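Local coordinates for DNA-binding protein HU (Anabaena sp., PDB 1P71) that binds, bends and wraps DNA as a homodimeric bacterial histone-like protein, stabilising it against denaturation, and is essential for heterocyst differentiation, at the interface of chains A and B. Residues are numbered along the deposited sequence; one frame, centred on the assembly and turned at random. Chains: chain A/B, DNA-binding protein HU.

Contact 1: the interface of chains A and B. Residues chain A 32-33, 36-37, 50, 52, 75-77; chain B 47, 79, 81, 85-86, 88-89.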
# COMPACT_ATOMS: atom_id res chain seq x y z
N ILE A 32 7.59 7.53 -2.06
CA ILE A 32 7.43 6.26 -1.38
C ILE A 32 8.29 5.18 -2.04
O ILE A 32 9.01 4.46 -1.36
CB ILE A 32 5.94 5.82 -1.34
CG1 ILE A 32 5.14 6.73 -0.40
CG2 ILE A 32 5.84 4.36 -0.90
CD1 ILE A 32 3.59 6.61 -0.56
N ILE A 33 8.20 5.08 -3.37
CA ILE A 33 8.97 4.09 -4.14
C ILE A 33 10.48 4.29 -3.92
O ILE A 33 11.22 3.32 -3.77
CB ILE A 33 8.59 4.21 -5.64
CG1 ILE A 33 7.17 3.67 -5.89
CG2 ILE A 33 9.58 3.52 -6.53
CD1 ILE A 33 6.61 4.02 -7.26
N VAL A 36 11.44 3.27 -0.19
CA VAL A 36 11.41 1.81 -0.07
C VAL A 36 12.59 1.16 -0.81
O VAL A 36 13.24 0.27 -0.28
CB VAL A 36 10.03 1.24 -0.47
CG1 VAL A 36 10.08 -0.33 -0.64
CG2 VAL A 36 8.96 1.65 0.55
N SER A 37 12.87 1.63 -2.03
CA SER A 37 13.97 1.12 -2.86
C SER A 37 15.36 1.25 -2.26
O SER A 37 16.27 0.47 -2.58
CB SER A 37 13.93 1.75 -4.27
OG SER A 37 12.63 1.51 -4.86
N PHE A 50 4.90 0.73 4.25
CA PHE A 50 5.52 0.17 3.08
C PHE A 50 6.98 -0.08 3.40
O PHE A 50 7.64 0.78 3.99
CB PHE A 50 5.49 1.17 1.92
CG PHE A 50 4.12 1.50 1.40
CD1 PHE A 50 3.40 2.57 1.96
CD2 PHE A 50 3.58 0.80 0.32
CE1 PHE A 50 2.15 2.91 1.47
CE2 PHE A 50 2.32 1.13 -0.18
CZ PHE A 50 1.61 2.18 0.40
N SER A 52 10.70 -2.71 2.14
CA SER A 52 11.35 -3.72 1.33
C SER A 52 11.48 -4.98 2.21
O SER A 52 11.84 -4.89 3.38
CB SER A 52 12.72 -3.18 0.91
OG SER A 52 13.26 -3.90 -0.16
N ARG A 75 14.47 -8.92 -3.37
CA ARG A 75 13.75 -8.04 -2.44
C ARG A 75 12.46 -7.65 -3.12
O ARG A 75 12.42 -7.48 -4.34
CB ARG A 75 14.51 -6.75 -2.14
CG ARG A 75 15.99 -6.86 -1.84
CD ARG A 75 16.73 -5.53 -1.92
NE ARG A 75 18.12 -5.63 -1.47
CZ ARG A 75 19.05 -4.66 -1.55
NH1 ARG A 75 18.78 -3.49 -2.10
NH2 ARG A 75 20.26 -4.89 -1.08
N VAL A 76 11.41 -7.48 -2.33
CA VAL A 76 10.12 -7.08 -2.85
C VAL A 76 9.52 -5.99 -1.98
O VAL A 76 9.76 -5.96 -0.78
CB VAL A 76 9.13 -8.28 -2.89
CG1 VAL A 76 9.62 -9.36 -3.88
CG2 VAL A 76 8.91 -8.85 -1.49
N PRO A 77 8.74 -5.09 -2.56
CA PRO A 77 8.01 -4.11 -1.75
C PRO A 77 6.86 -4.80 -0.98
O PRO A 77 6.27 -5.78 -1.47
CB PRO A 77 7.50 -3.11 -2.80
CG PRO A 77 7.51 -3.83 -4.10
CD PRO A 77 8.47 -4.95 -4.01
N PHE B 47 2.58 3.03 -9.62
CA PHE B 47 2.75 2.73 -8.20
C PHE B 47 2.23 1.33 -7.78
O PHE B 47 3.00 0.51 -7.28
CB PHE B 47 2.16 3.85 -7.34
CG PHE B 47 2.33 3.65 -5.85
CD1 PHE B 47 3.52 3.94 -5.23
CD2 PHE B 47 1.26 3.21 -5.07
CE1 PHE B 47 3.67 3.77 -3.85
CE2 PHE B 47 1.40 3.04 -3.69
CZ PHE B 47 2.62 3.31 -3.09
N PHE B 79 -2.35 -4.76 -1.06
CA PHE B 79 -1.64 -3.91 -1.99
C PHE B 79 -0.89 -4.81 -2.99
O PHE B 79 -0.31 -5.81 -2.60
CB PHE B 79 -0.67 -3.01 -1.22
CG PHE B 79 0.19 -2.14 -2.10
CD1 PHE B 79 -0.37 -1.15 -2.89
CD2 PHE B 79 1.58 -2.31 -2.13
CE1 PHE B 79 0.43 -0.34 -3.70
CE2 PHE B 79 2.37 -1.52 -2.93
CZ PHE B 79 1.80 -0.53 -3.71
N ALA B 81 2.04 -4.15 -5.70
CA ALA B 81 2.98 -3.16 -6.19
C ALA B 81 3.04 -3.24 -7.70
O ALA B 81 3.01 -4.33 -8.26
CB ALA B 81 4.34 -3.42 -5.60
N PHE B 85 7.60 -0.04 -9.37
CA PHE B 85 7.92 -0.22 -7.96
C PHE B 85 8.74 -1.50 -7.72
O PHE B 85 9.73 -1.49 -6.99
CB PHE B 85 6.62 -0.28 -7.17
CG PHE B 85 6.77 0.08 -5.72
CD1 PHE B 85 8.03 0.12 -5.11
CD2 PHE B 85 5.65 0.36 -4.96
CE1 PHE B 85 8.16 0.44 -3.78
CE2 PHE B 85 5.79 0.68 -3.61
CZ PHE B 85 7.06 0.73 -3.03
N ARG B 86 8.31 -2.60 -8.33
CA ARG B 86 8.94 -3.90 -8.16
C ARG B 86 10.35 -3.88 -8.74
O ARG B 86 11.27 -4.43 -8.16
CB ARG B 86 8.10 -4.99 -8.82
CG ARG B 86 6.89 -5.40 -8.00
CD ARG B 86 6.08 -6.55 -8.61
NE ARG B 86 4.65 -6.42 -8.26
CZ ARG B 86 3.86 -7.43 -7.88
NH1 ARG B 86 4.33 -8.67 -7.79
NH2 ARG B 86 2.57 -7.20 -7.60
N LYS B 88 12.24 -1.16 -9.20
CA LYS B 88 13.11 -0.23 -8.48
C LYS B 88 13.74 -0.91 -7.26
O LYS B 88 14.92 -0.72 -6.97
CB LYS B 88 12.37 1.05 -8.06
CG LYS B 88 11.98 2.01 -9.20
CD LYS B 88 13.19 2.48 -10.00
CE LYS B 88 13.73 3.84 -9.51
NZ LYS B 88 12.72 4.95 -9.56
N VAL B 89 12.94 -1.73 -6.59
CA VAL B 89 13.37 -2.50 -5.41
C VAL B 89 14.35 -3.63 -5.79
O VAL B 89 15.31 -3.94 -5.07
CB VAL B 89 12.10 -3.03 -4.62
CG1 VAL B 89 12.47 -3.93 -3.47
CG2 VAL B 89 11.28 -1.87 -4.10
O HOH W 1 10.58 -6.29 -6.24
O HOH W 2 16.17 -2.61 -3.26

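Contact 2: the interface of chains A and B. Residues chain A 27-28, 31-32, 42, 44; chain B 1, 3, 6, 10, 29.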
# COMPACT_ATOMS: atom_id res chain seq x y z
N ALA A 27 4.19 13.15 -6.66
CA ALA A 27 5.42 13.27 -5.88
C ALA A 27 5.41 12.35 -4.66
O ALA A 27 6.45 11.85 -4.29
CB ALA A 27 5.67 14.69 -5.47
N ALA A 28 4.24 12.15 -4.04
CA ALA A 28 4.11 11.32 -2.84
C ALA A 28 4.39 9.85 -3.15
O ALA A 28 5.17 9.20 -2.44
CB ALA A 28 2.71 11.49 -2.22
N THR A 31 8.06 9.39 -4.16
CA THR A 31 8.85 9.41 -2.93
C THR A 31 8.78 8.11 -2.15
O THR A 31 9.80 7.65 -1.64
CB THR A 31 8.40 10.57 -2.02
OG1 THR A 31 8.61 11.82 -2.70
CG2 THR A 31 9.29 10.68 -0.76
N ILE A 32 7.59 7.53 -2.06
CA ILE A 32 7.43 6.26 -1.38
C ILE A 32 8.29 5.18 -2.04
O ILE A 32 9.01 4.46 -1.36
CB ILE A 32 5.94 5.82 -1.34
CG1 ILE A 32 5.14 6.73 -0.40
CG2 ILE A 32 5.84 4.36 -0.90
CD1 ILE A 32 3.59 6.61 -0.56
N VAL A 42 8.33 3.32 4.99
CA VAL A 42 7.42 4.45 4.96
C VAL A 42 6.23 4.13 5.86
O VAL A 42 5.55 3.13 5.68
CB VAL A 42 6.95 4.86 3.53
CG1 VAL A 42 6.02 6.08 3.61
CG2 VAL A 42 8.13 5.17 2.63
N LEU A 44 2.71 5.42 7.75
CA LEU A 44 1.62 6.38 7.73
C LEU A 44 0.56 5.94 8.73
O LEU A 44 -0.22 5.06 8.43
CB LEU A 44 1.06 6.50 6.30
CG LEU A 44 2.07 6.72 5.16
CD1 LEU A 44 1.43 6.47 3.81
CD2 LEU A 44 2.70 8.13 5.20
N MET B 1 10.75 6.88 7.12
CA MET B 1 9.94 8.06 6.72
C MET B 1 8.52 7.97 7.23
O MET B 1 7.77 7.06 6.87
CB MET B 1 9.95 8.23 5.21
CG MET B 1 9.37 9.54 4.74
SD MET B 1 9.30 9.60 2.96
CE MET B 1 11.04 10.10 2.56
N LYS B 3 4.61 10.09 8.11
CA LYS B 3 3.67 11.01 7.46
C LYS B 3 4.23 12.43 7.36
O LYS B 3 4.30 13.01 6.27
N LEU B 6 7.14 12.61 4.92
CA LEU B 6 6.71 12.47 3.52
C LEU B 6 6.11 13.78 2.99
O LEU B 6 6.40 14.20 1.87
CB LEU B 6 5.72 11.30 3.35
CG LEU B 6 5.04 11.10 1.99
CD1 LEU B 6 6.03 10.91 0.85
CD2 LEU B 6 4.10 9.92 2.04
N VAL B 10 7.29 16.18 -0.17
CA VAL B 10 6.35 16.39 -1.28
C VAL B 10 5.92 17.86 -1.48
O VAL B 10 5.55 18.26 -2.59
CB VAL B 10 5.12 15.49 -1.14
CG1 VAL B 10 4.05 15.87 -2.14
CG2 VAL B 10 5.52 14.04 -1.33
N LEU B 29 -5.38 9.44 1.26
CA LEU B 29 -5.35 8.22 2.08
C LEU B 29 -6.75 7.85 2.56
O LEU B 29 -7.14 6.68 2.51
CB LEU B 29 -4.37 8.32 3.27
CG LEU B 29 -2.86 8.54 3.00
CD1 LEU B 29 -2.02 8.56 4.30
CD2 LEU B 29 -2.29 7.54 2.01

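Contact 1: the interface of chains A and B
The ring of B:Phe85 is sandwiched in the homodimer interface of this HU-family histone-like protein: A:Ile33 CG1 lies over the centre of one face, 3.6 Å from the centroid of the B:Phe85 ring, A:Pro77 CB sits nearer the rim of the other face, and the edge meets A:Val36 CB. CG of B:Phe85 is anti to the backbone N (chi1 -157°), which carries the ring from helix 83-89 into this slot. An alanine in place of B:Phe85 would remove the surface that A:Ile33 and A:Pro77 grip and would probably loosen the packing of helix 83-89 on the partner.

Three further phenylalanines meet beside it. A:Phe50 drives its CE2 edge against a face of B:Phe79, the planes 89° apart, while the backbone N of B:Ala81 lies over the rim of the other face and A:Ile32 CG2 above the rim of A:Phe50. B:Phe47 comes tip to tip with A:Phe50, its CZ 3.6 Å from A:Phe50 CE2, and offers an edge to A:Ile32 CG2.

Branched B:Val89 is compact enough to fit between helix and strand: CG1 touches A:Arg75 CB at 3.7 Å and CG2 faces A:Val36 CG1. Compact too, B:Ala81 lets its CB approach A:Pro77 CG to 3.5 Å. Its carbonyl O lies in the guanidinium plane of B:Arg86, gripped side-on by NE and NH2. Polar links across are water-mediated: one water joins A:Arg75 O to B:Arg86 O.

Contact 2: the interface of chains A and B
B:Leu6 projects from helix 3-14 into the partner subunit and forks between two elements of it. Its CG is anti to the backbone N (chi1 173°), which sends the chain toward the partner; the fork at CG then gives the two methyls different neighbours. CD1 packs against A:Thr31, reaching CG2 of that residue at 3.6 Å, the two side chains sliding past each other in opposite directions. CD2 turns the other way, towards A:Leu44 CD2 at 3.9 Å, and also approaches CG1 of A:Ile32. A leucine suits this place because its branched end can serve a helix and a strand at once.

A:Leu44 answers from the short strand 42-44. Having CG anti to its carbonyl carbon (chi1 -49°) points the side chain at chain B, and the branch at CG divides the methyls: CD2 rests against the backbone at B:Lys3 CA, 3.8 Å away, whereas CD1 meets B:Leu29 CD1, the two leucine side chains crossing at about a right angle.

A:Thr31 is polar, yet its hydroxyl is turned back to its own helix, OG1 donating to A:Ala27 O at 2.7 Å from above the carbonyl plane. This bond would help fix the rotation that leaves the methyl CG2, anti to the backbone N, facing chain B. There CG2 also receives the end of B:Met1, whose chain bends at its last torsion (chi3 -82°) and sets CE 3.8 Å from A:Thr31 CG2. One turn on from B:Leu6 in helix 3-14, B:Val10 meets two small residues of chain A that permit a close approach: its CG2 comes to 3.4 Å from A:Ala28 CA, and its CG1 touches the methyl of A:Ala27.

Within the dimer, the first helix of chain B, 3-14, thus lies against helix 18-37 of chain A, with its start beside strand 42-44, in the helical part of the HU body.

Contact 1 and contact 2 lie about 13 Å apart, measured between the centres of their C-alpha atoms, and they share A:Ile32. Helix 18-37 of chain A runs through both: its later turns face the partner's C-terminal helix 83-89 in contact 1, and its middle faces helix 3-14 in contact 2. One helix therefore engages helices near both ends of the partner's chain. The two-fold symmetry repeats each contact with the chains exchanged, so the subunits are intertwined, and A:Ile32 probably links the two patches into one apolar interior. This would probably couple the helical body to the long strands 48-55 and 74-81, which lead towards the DNA-binding arms.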